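PDB 5NFI: minor fimbrium anchoring subunit Mfa2 from Porphyromonas gingivalis, which anchors the minor (Mfa1) fimbriae of this periodontal pathogen in the outer membrane and regulates fimbrial length, the fimbriae mediating biofilm formation and adhesion. Local coordinates for residues S169-F172 and D173-A177; V215-K218 and P219-R222; L122-M125 and E126-A129; T105-D108 and G109-L112. All blocks are in the same frame, centred on the assembly; numbering follows the deposited sequence.

Interaction 1: residues S169-F172 and D173-A177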
loop_
_atom_site.group_PDB
_atom_site.type_symbol
_atom_site.label_atom_id
_atom_site.label_comp_id
_atom_site.label_asym_id
_atom_site.label_seq_id
_atom_site.Cartn_x
_atom_site.Cartn_y
_atom_site.Cartn_z
ATOM N N SER A 169 -1.259 5.407 7.214
ATOM C CA SER A 169 -1.861 6.715 7.074
ATOM C C SER A 169 -1.468 7.363 5.763
ATOM O O SER A 169 -0.287 7.418 5.418
ATOM C CB SER A 169 -1.451 7.597 8.238
ATOM O OG SER A 169 -1.872 6.999 9.439
ATOM N N TYR A 170 -2.457 7.844 5.017
ATOM C CA TYR A 170 -2.160 8.403 3.707
ATOM C C TYR A 170 -2.792 9.773 3.504
ATOM O O TYR A 170 -3.927 10.026 3.938
ATOM C CB TYR A 170 -2.594 7.420 2.619
ATOM C CG TYR A 170 -1.779 6.157 2.670
ATOM C CD1 TYR A 170 -2.039 5.183 3.631
ATOM C CD2 TYR A 170 -0.718 5.944 1.790
ATOM C CE1 TYR A 170 -1.276 4.028 3.727
ATOM C CE2 TYR A 170 0.052 4.774 1.878
ATOM C CZ TYR A 170 -0.238 3.824 2.858
ATOM O OH TYR A 170 0.495 2.667 2.970
ATOM N N ARG A 171 -2.036 10.664 2.865
ATOM C CA ARG A 171 -2.547 11.971 2.485
ATOM C C ARG A 171 -3.523 11.812 1.326
ATOM O O ARG A 171 -3.709 10.704 0.819
ATOM C CB ARG A 171 -1.406 12.905 2.109
ATOM C CG ARG A 171 -0.394 13.066 3.204
ATOM C CD ARG A 171 0.610 14.155 2.877
ATOM N NE ARG A 171 1.923 13.846 3.438
ATOM C CZ ARG A 171 2.237 14.022 4.717
ATOM N NH1 ARG A 171 1.326 14.513 5.557
ATOM N NH2 ARG A 171 3.454 13.712 5.154
ATOM N N PHE A 172 -4.153 12.905 0.902
ATOM C CA PHE A 172 -5.072 12.828 -0.224
ATOM C C PHE A 172 -4.330 12.427 -1.492
ATOM O O PHE A 172 -4.756 11.502 -2.187
ATOM C CB PHE A 172 -5.817 14.142 -0.407
ATOM C CG PHE A 172 -7.017 14.249 0.451
ATOM C CD1 PHE A 172 -6.931 14.787 1.714
ATOM C CD2 PHE A 172 -8.232 13.770 0.015
ATOM C CE1 PHE A 172 -8.047 14.862 2.525
ATOM C CE2 PHE A 172 -9.342 13.853 0.816
ATOM C CZ PHE A 172 -9.254 14.396 2.073
ATOM N N ASP A 173 -3.211 13.092 -1.780
ATOM C CA ASP A 173 -2.312 12.592 -2.811
ATOM C C ASP A 173 -1.844 11.243 -2.284
ATOM O O ASP A 173 -2.011 10.955 -1.103
ATOM C CB ASP A 173 -1.156 13.554 -3.085
ATOM C CG ASP A 173 -0.300 13.849 -1.848
ATOM O OD1 ASP A 173 -0.125 12.978 -0.969
ATOM O OD2 ASP A 173 0.229 14.978 -1.768
ATOM N N GLY A 174 -1.269 10.382 -3.095
ATOM C CA GLY A 174 -1.095 9.035 -2.572
ATOM C C GLY A 174 -0.017 8.831 -1.513
ATOM O O GLY A 174 0.338 7.691 -1.241
ATOM N N THR A 175 0.512 9.897 -0.917
ATOM C CA THR A 175 1.734 9.742 -0.121
ATOM C C THR A 175 1.519 9.330 1.342
ATOM O O THR A 175 0.494 9.629 1.951
ATOM C CB THR A 175 2.568 11.022 -0.133
ATOM O OG1 THR A 175 1.959 11.998 0.708
ATOM C CG2 THR A 175 2.689 11.538 -1.544
ATOM N N VAL A 176 2.505 8.636 1.895
ATOM C CA VAL A 176 2.397 8.120 3.248
ATOM C C VAL A 176 2.523 9.246 4.243
ATOM O O VAL A 176 3.511 9.974 4.253
ATOM C CB VAL A 176 3.464 7.051 3.532
ATOM C CG1 VAL A 176 3.514 6.703 5.033
ATOM C CG2 VAL A 176 3.191 5.830 2.682
ATOM N N ALA A 177 1.490 9.389 5.061
ATOM C CA ALA A 177 1.491 10.350 6.143
ATOM C C ALA A 177 2.350 9.811 7.282
ATOM O O ALA A 177 2.377 8.602 7.543
ATOM C CB ALA A 177 0.070 10.624 6.609
#
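Arg171 folds over Thr175 and Ala177 where strand 169-171 runs into a tight loop, whose bend is an Asx turn at Asp173. The chain doubles back, and Tyr170 and Val176 form a single backbone bridge: Arg171 N gives a straight bond to Thr175 O (2.9 Å, 165° at the hydrogen), and Ala177 N donates to Ser169 O. Along Arg171, CB rests near Asp173 OD1, CG and CD pass Thr175 OG1, and NE makes a weak bond to that hydroxyl. The chain bends at chi3 (-148°), which lays the guanidinium with one face over Ala177 CA, while Thr175 OG1 stays near its plane at the edge. The small alanine lets the flat group settle over the backbone there. On the buried side, Tyr170 CE2 meets Val176 CG2, and Tyr170 OH is bonded to Asn167 O. Phe172 turns away, its ring packed edge-to-face on Tyr31. Aspartate suits the turn because its short carboxylate reaches forward to the residue two places on. Asp173 OD1 accepts from Thr175 OG1 at 2.8 Å on its syn side. Thr175 N comes to the anti side of Asp173 OD1, both donors approaching from the same side of the carboxylate plane.

Interaction 2: residues V215-K218 and P219-R222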
loop_
_atom_site.group_PDB
_atom_site.type_symbol
_atom_site.label_atom_id
_atom_site.label_comp_id
_atom_site.label_asym_id
_atom_site.label_seq_id
_atom_site.Cartn_x
_atom_site.Cartn_y
_atom_site.Cartn_z
ATOM N N VAL A 215 11.734 -11.426 14.280
ATOM C CA VAL A 215 11.443 -12.758 14.815
ATOM C C VAL A 215 11.759 -12.773 16.289
ATOM O O VAL A 215 12.873 -12.386 16.705
ATOM C CB VAL A 215 12.250 -13.881 14.123
ATOM C CG1 VAL A 215 11.815 -15.246 14.655
ATOM C CG2 VAL A 215 12.050 -13.841 12.631
ATOM N N THR A 216 10.787 -13.242 17.067
ATOM C CA THR A 216 10.849 -13.222 18.522
ATOM C C THR A 216 10.595 -14.600 19.155
ATOM O O THR A 216 9.726 -15.346 18.726
ATOM C CB THR A 216 9.814 -12.224 19.089
ATOM O OG1 THR A 216 10.139 -10.898 18.656
ATOM C CG2 THR A 216 9.786 -12.274 20.605
ATOM N N HIS A 217 11.348 -14.935 20.186
ATOM C CA HIS A 217 11.067 -16.139 20.953
ATOM C C HIS A 217 9.968 -15.811 21.957
ATOM O O HIS A 217 10.223 -15.122 22.947
ATOM C CB HIS A 217 12.339 -16.641 21.650
ATOM C CG HIS A 217 12.157 -17.930 22.383
ATOM N ND1 HIS A 217 12.188 -18.016 23.756
ATOM C CD2 HIS A 217 11.933 -19.188 21.933
ATOM C CE1 HIS A 217 11.989 -19.269 24.121
ATOM N NE2 HIS A 217 11.831 -20.001 23.034
ATOM N N LYS A 218 8.750 -16.290 21.696
ATOM C CA LYS A 218 7.566 -15.933 22.484
ATOM C C LYS A 218 7.664 -16.221 23.993
ATOM O O LYS A 218 7.302 -15.358 24.805
ATOM C CB LYS A 218 6.324 -16.648 21.924
ATOM C CG LYS A 218 5.905 -16.203 20.541
ATOM C CD LYS A 218 4.529 -16.734 20.177
ATOM C CE LYS A 218 4.558 -18.224 19.943
ATOM N NZ LYS A 218 3.246 -18.891 20.259
ATOM N N PRO A 219 8.105 -17.441 24.385
ATOM C CA PRO A 219 8.099 -17.714 25.825
ATOM C C PRO A 219 8.944 -16.726 26.638
ATOM O O PRO A 219 8.588 -16.405 27.775
ATOM C CB PRO A 219 8.685 -19.121 25.903
ATOM C CG PRO A 219 8.336 -19.737 24.636
ATOM C CD PRO A 219 8.485 -18.648 23.624
ATOM N N THR A 220 10.023 -16.226 26.047
ATOM C CA THR A 220 10.962 -15.356 26.748
ATOM C C THR A 220 10.800 -13.913 26.330
ATOM O O THR A 220 11.123 -12.994 27.071
ATOM C CB THR A 220 12.408 -15.782 26.473
ATOM O OG1 THR A 220 12.571 -15.966 25.058
ATOM C CG2 THR A 220 12.714 -17.090 27.175
ATOM N N GLY A 221 10.299 -13.724 25.119
ATOM C CA GLY A 221 10.165 -12.399 24.550
ATOM C C GLY A 221 11.466 -11.970 23.918
ATOM O O GLY A 221 11.589 -10.845 23.466
ATOM N N ARG A 222 12.442 -12.871 23.887
ATOM C CA ARG A 222 13.739 -12.572 23.289
ATOM C C ARG A 222 13.649 -12.440 21.777
ATOM O O ARG A 222 13.501 -13.434 21.061
ATOM C CB ARG A 222 14.756 -13.649 23.637
ATOM C CG ARG A 222 16.059 -13.526 22.864
ATOM C CD ARG A 222 16.837 -14.836 22.902
ATOM N NE ARG A 222 18.195 -14.682 22.396
ATOM C CZ ARG A 222 19.249 -14.422 23.164
ATOM N NH1 ARG A 222 19.095 -14.282 24.479
ATOM N NH2 ARG A 222 20.457 -14.297 22.623
#
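His217 lies with one face of its imidazole against Pro219 and its ND1 edge turned to Thr220. Because His217 CG stands anti to its own backbone N (chi1 -176°), the ring swings out over the turn that follows. Pro219 CD then sits above the ring centre, 3.6 Å from the centroid of the His217 ring and 9° off the normal, a CH-pi contact to which proline is well fitted: its CD is bonded to the amide nitrogen of Pro219, which polarises the C-H bonds and makes them good partners for a pi face. Thr220 OG1 meets His217 ND1 near the ring plane; the modelled separation of 2.5 Å is very short and doubtful as a length, and either atom could be the donor. Thr220 OG1 is placed for it between the backbone N and the carbonyl carbon, while CG2 also lies by the ring. Tyr159 packs edge-to-face with the same imidazole. Lys218 bends at chi3 and Arg222 is extended; both lead away from the turn, as suits charged chains at an exposed tip, and Arg222 NH2 has a long, weak ion pair with Asp263. Backbone bonds close the loop: Gly221 N to His217 O (2.6 Å) and His217 N to Arg222 O (2.8 Å). Gly221 has a positive phi of 84°, easy for a residue without a side chain. The turn joins strands 211-217 and 222-228 as a beta hairpin, and Gly221 and Arg222, both facing His217, form a G1 beta bulge at its end.

Interaction 3: residues L122-M125 and E126-A129; sequences LKNM and EDGA
The amide of Asn124 and the carboxylate of Asp127 cross with their planes 55° apart, while the Glu126 side chain runs alongside that of Asn124, pointing the same way, with its carboxylate plane 79° from the amide. Asn124 OD1 takes the N-H of Glu126 N at 2.9 Å, the donor standing well above the amide plane, and Glu126 CB lies close to the same oxygen. These groups ride on a type I beta turn from Asn124 to Asp127, closed by the bond from Asp127 N to Asn124 O at 2.8 Å. Asparagine suits the first position: with CG anti to the backbone N (chi1 -172°), its side-chain oxygen comes round to the N-H two residues on, in the manner of an Asx turn. Glu126 and Asp127 carry their charges on the exposed side of the bend, a natural place for acids. Gly128 then centres an inverse gamma turn that carries the chain back towards Lys123. The loop joins strand 113-122 to strand 133-151, and Lys123 O is held by Arg3 NH1 of strand 3-10. Met125, modelled as selenomethionine, has a side chain extended beyond CG that touches Arg3. The small methyl of Ala129 fits against the base of the lysine, with Ala129 CB 3.5 Å from Lys123 CB.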
loop_
_atom_site.group_PDB
_atom_site.type_symbol
_atom_site.label_atom_id
_atom_site.label_comp_id
_atom_site.label_asym_id
_atom_site.label_seq_id
_atom_site.Cartn_x
_atom_site.Cartn_y
_atom_site.Cartn_z
ATOM N N LEU A 122 -9.760 22.759 -17.377
ATOM C CA LEU A 122 -11.001 23.348 -17.886
ATOM C C LEU A 122 -10.720 24.716 -18.481
ATOM O O LEU A 122 -10.258 25.615 -17.767
ATOM C CB LEU A 122 -12.045 23.498 -16.790
ATOM C CG LEU A 122 -12.984 22.341 -16.483
ATOM C CD1 LEU A 122 -14.217 22.893 -15.780
ATOM C CD2 LEU A 122 -13.347 21.591 -17.747
ATOM N N LYS A 123 -11.006 24.889 -19.767
ATOM C CA LYS A 123 -10.674 26.143 -20.426
ATOM C C LYS A 123 -11.946 26.976 -20.603
ATOM O O LYS A 123 -13.051 26.441 -20.543
ATOM C CB LYS A 123 -9.995 25.874 -21.765
ATOM C CG LYS A 123 -8.554 25.383 -21.657
ATOM C CD LYS A 123 -8.236 24.408 -22.789
ATOM C CE LYS A 123 -6.773 24.440 -23.205
ATOM N NZ LYS A 123 -6.585 23.687 -24.479
ATOM N N ASN A 124 -11.793 28.282 -20.814
ATOM C CA ASN A 124 -12.947 29.167 -20.900
ATOM C C ASN A 124 -13.854 28.782 -22.057
ATOM O O ASN A 124 -13.520 28.979 -23.232
ATOM C CB ASN A 124 -12.524 30.627 -21.036
ATOM C CG ASN A 124 -13.707 31.586 -20.936
ATOM O OD1 ASN A 124 -14.859 31.164 -20.790
ATOM N ND2 ASN A 124 -13.427 32.884 -21.002
HETATM N N MSE A 125 -15.008 28.228 -21.702
HETATM C CA MSE A 125 -15.970 27.747 -22.680
HETATM C C MSE A 125 -16.492 28.882 -23.541
HETATM O O MSE A 125 -16.932 28.658 -24.668
HETATM C CB MSE A 125 -17.125 27.049 -21.976
HETATM C CG MSE A 125 -17.498 25.717 -22.571
HETATM SE SE MSE A 125 -18.905 24.927 -21.502
HETATM C CE MSE A 125 -19.107 23.233 -22.436
ATOM N N GLU A 126 -16.438 30.102 -23.013
ATOM C CA GLU A 126 -16.848 31.274 -23.776
ATOM C C GLU A 126 -15.946 31.445 -24.994
ATOM O O GLU A 126 -16.351 32.027 -26.007
ATOM C CB GLU A 126 -16.817 32.526 -22.904
ATOM C CG GLU A 126 -17.545 33.701 -23.508
ATOM C CD GLU A 126 -17.838 34.780 -22.491
ATOM O OE1 GLU A 126 -17.880 34.463 -21.279
ATOM O OE2 GLU A 126 -18.032 35.944 -22.906
ATOM N N ASP A 127 -14.725 30.930 -24.888
ATOM C CA ASP A 127 -13.808 30.881 -26.017
ATOM C C ASP A 127 -13.760 29.472 -26.586
ATOM O O ASP A 127 -14.688 28.690 -26.394
ATOM C CB ASP A 127 -12.418 31.351 -25.591
ATOM C CG ASP A 127 -12.381 32.839 -25.304
ATOM O OD1 ASP A 127 -12.926 33.258 -24.260
ATOM O OD2 ASP A 127 -11.825 33.594 -26.131
ATOM N N GLY A 128 -12.689 29.142 -27.293
ATOM C CA GLY A 128 -12.530 27.787 -27.783
ATOM C C GLY A 128 -12.222 26.813 -26.656
ATOM O O GLY A 128 -11.051 26.521 -26.378
ATOM N N ALA A 129 -13.258 26.305 -25.992
ATOM C CA ALA A 129 -13.028 25.322 -24.931
ATOM C C ALA A 129 -14.078 24.245 -24.873
ATOM O O ALA A 129 -15.270 24.510 -24.736
ATOM C CB ALA A 129 -12.943 25.987 -23.614
#

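Interaction 4: residues T105-D108 and G109-L112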
loop_
_atom_site.group_PDB
_atom_site.type_symbol
_atom_site.label_atom_id
_atom_site.label_comp_id
_atom_site.label_asym_id
_atom_site.label_seq_id
_atom_site.Cartn_x
_atom_site.Cartn_y
_atom_site.Cartn_z
ATOM N N THR A 105 -6.111 -3.557 12.019
ATOM C CA THR A 105 -7.218 -4.443 11.701
ATOM C C THR A 105 -6.754 -5.390 10.605
ATOM O O THR A 105 -5.933 -5.027 9.760
ATOM C CB THR A 105 -8.473 -3.680 11.236
ATOM O OG1 THR A 105 -9.546 -4.605 10.990
ATOM C CG2 THR A 105 -8.190 -2.923 9.969
ATOM N N ASN A 106 -7.248 -6.617 10.619
ATOM C CA ASN A 106 -6.793 -7.579 9.627
ATOM C C ASN A 106 -7.324 -7.254 8.243
ATOM O O ASN A 106 -8.538 -7.293 8.029
ATOM C CB ASN A 106 -7.225 -8.978 10.013
ATOM C CG ASN A 106 -6.882 -9.990 8.962
ATOM O OD1 ASN A 106 -5.911 -9.839 8.226
ATOM N ND2 ASN A 106 -7.692 -11.032 8.870
ATOM N N ILE A 107 -6.427 -6.959 7.303
ATOM C CA ILE A 107 -6.868 -6.574 5.978
ATOM C C ILE A 107 -6.511 -7.595 4.900
ATOM O O ILE A 107 -6.498 -7.261 3.710
ATOM C CB ILE A 107 -6.303 -5.184 5.567
ATOM C CG1 ILE A 107 -4.784 -5.231 5.382
ATOM C CG2 ILE A 107 -6.787 -4.079 6.540
ATOM C CD1 ILE A 107 -4.185 -3.910 5.055
ATOM N N ASP A 108 -6.261 -8.841 5.304
ATOM C CA ASP A 108 -6.049 -9.909 4.318
ATOM C C ASP A 108 -7.235 -9.925 3.382
ATOM O O ASP A 108 -8.354 -9.684 3.798
ATOM C CB ASP A 108 -5.897 -11.307 4.952
ATOM C CG ASP A 108 -4.781 -11.383 5.987
ATOM O OD1 ASP A 108 -3.743 -10.687 5.840
ATOM O OD2 ASP A 108 -4.952 -12.149 6.966
ATOM N N GLY A 109 -6.974 -10.213 2.115
ATOM C CA GLY A 109 -8.026 -10.389 1.142
ATOM C C GLY A 109 -8.600 -9.082 0.631
ATOM O O GLY A 109 -9.612 -9.094 -0.053
ATOM N N THR A 110 -7.966 -7.964 0.966
ATOM C CA THR A 110 -8.369 -6.671 0.431
ATOM C C THR A 110 -7.278 -6.045 -0.430
ATOM O O THR A 110 -6.096 -6.194 -0.166
ATOM C CB THR A 110 -8.721 -5.668 1.544
ATOM O OG1 THR A 110 -7.527 -5.016 1.996
ATOM C CG2 THR A 110 -9.415 -6.356 2.705
ATOM N N THR A 111 -7.680 -5.313 -1.451
ATOM C CA THR A 111 -6.737 -4.545 -2.248
ATOM C C THR A 111 -6.991 -3.080 -2.008
ATOM O O THR A 111 -8.131 -2.684 -1.766
ATOM C CB THR A 111 -6.872 -4.854 -3.728
ATOM O OG1 THR A 111 -8.264 -4.989 -4.060
ATOM C CG2 THR A 111 -6.161 -6.157 -4.037
ATOM N N LEU A 112 -5.938 -2.278 -2.032
ATOM C CA LEU A 112 -6.108 -0.843 -1.913
ATOM C C LEU A 112 -5.348 -0.186 -3.026
ATOM O O LEU A 112 -4.188 -0.530 -3.271
ATOM C CB LEU A 112 -5.612 -0.333 -0.570
ATOM C CG LEU A 112 -5.779 1.177 -0.389
ATOM C CD1 LEU A 112 -7.223 1.494 -0.082
ATOM C CD2 LEU A 112 -4.851 1.716 0.695
#
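The Thr110 side chain closes on the carbonyl oxygen of Ile107, with hydroxyl and methyl both near it. Thr110 OG1 donates to Ile107 O at 3.0 Å, in the carbonyl plane and on a lone pair, while Thr110 CG2 comes to 3.2 Å from the same atom. A chi1 of 86° puts the hydroxyl between the backbone N and the carbonyl carbon of Thr110, turned towards the preceding chain. The backbone joins in, since Thr110 N also donates to Ile107 O, at 3.2 Å and tilted from the carbonyl plane. Two donors from one residue thus hold a single acceptor, and the bond from OG1 fixes the rotation of the side chain; a threonine supplies both. The N-H bond closes a type II beta turn from Ile107 to Thr110, in the loop that leads from strand 103-104 to strand 113-122. Its second corner is Gly109, with a positive phi of 79°, a conformation that glycine adopts easily and that this turn type requires there. Asp108 takes the first corner, where its side chain starts out away from the 109-112 segment, and OD1 is bonded to Thr201 OG1 of strand 196-202. Ile107 is buried: its branched side chain packs on Leu97 and Leu203, an apolar setting that suits isoleucine. On the following limb the backbone holds on to its surroundings, Leu112 N bonding Thr143 OG1. Across the turn, Ile107 CB comes within 3.8 Å of Thr110 OG1.

Overall arrangement
Along the chain the order is interaction 4, 3, 1, then 2. Interactions 1 and 4 lie near the middle of the elongated molecule, each about 10 Å from its centre and about 17 Å apart between centres; both pack on strand 93-100, and each bonds to strand 133-151. Strand 113-122 leads from interaction 4 outward to interaction 3, at one end of the molecule. Interaction 2, the tip of the hairpin of strands 211-217 and 222-228, stands on the opposite side, its centre about 66 Å from that of interaction 3. The four thus mark the middle and two opposite sides of the anchor protein, as turns between strands of an elongated, mostly beta-stranded chain.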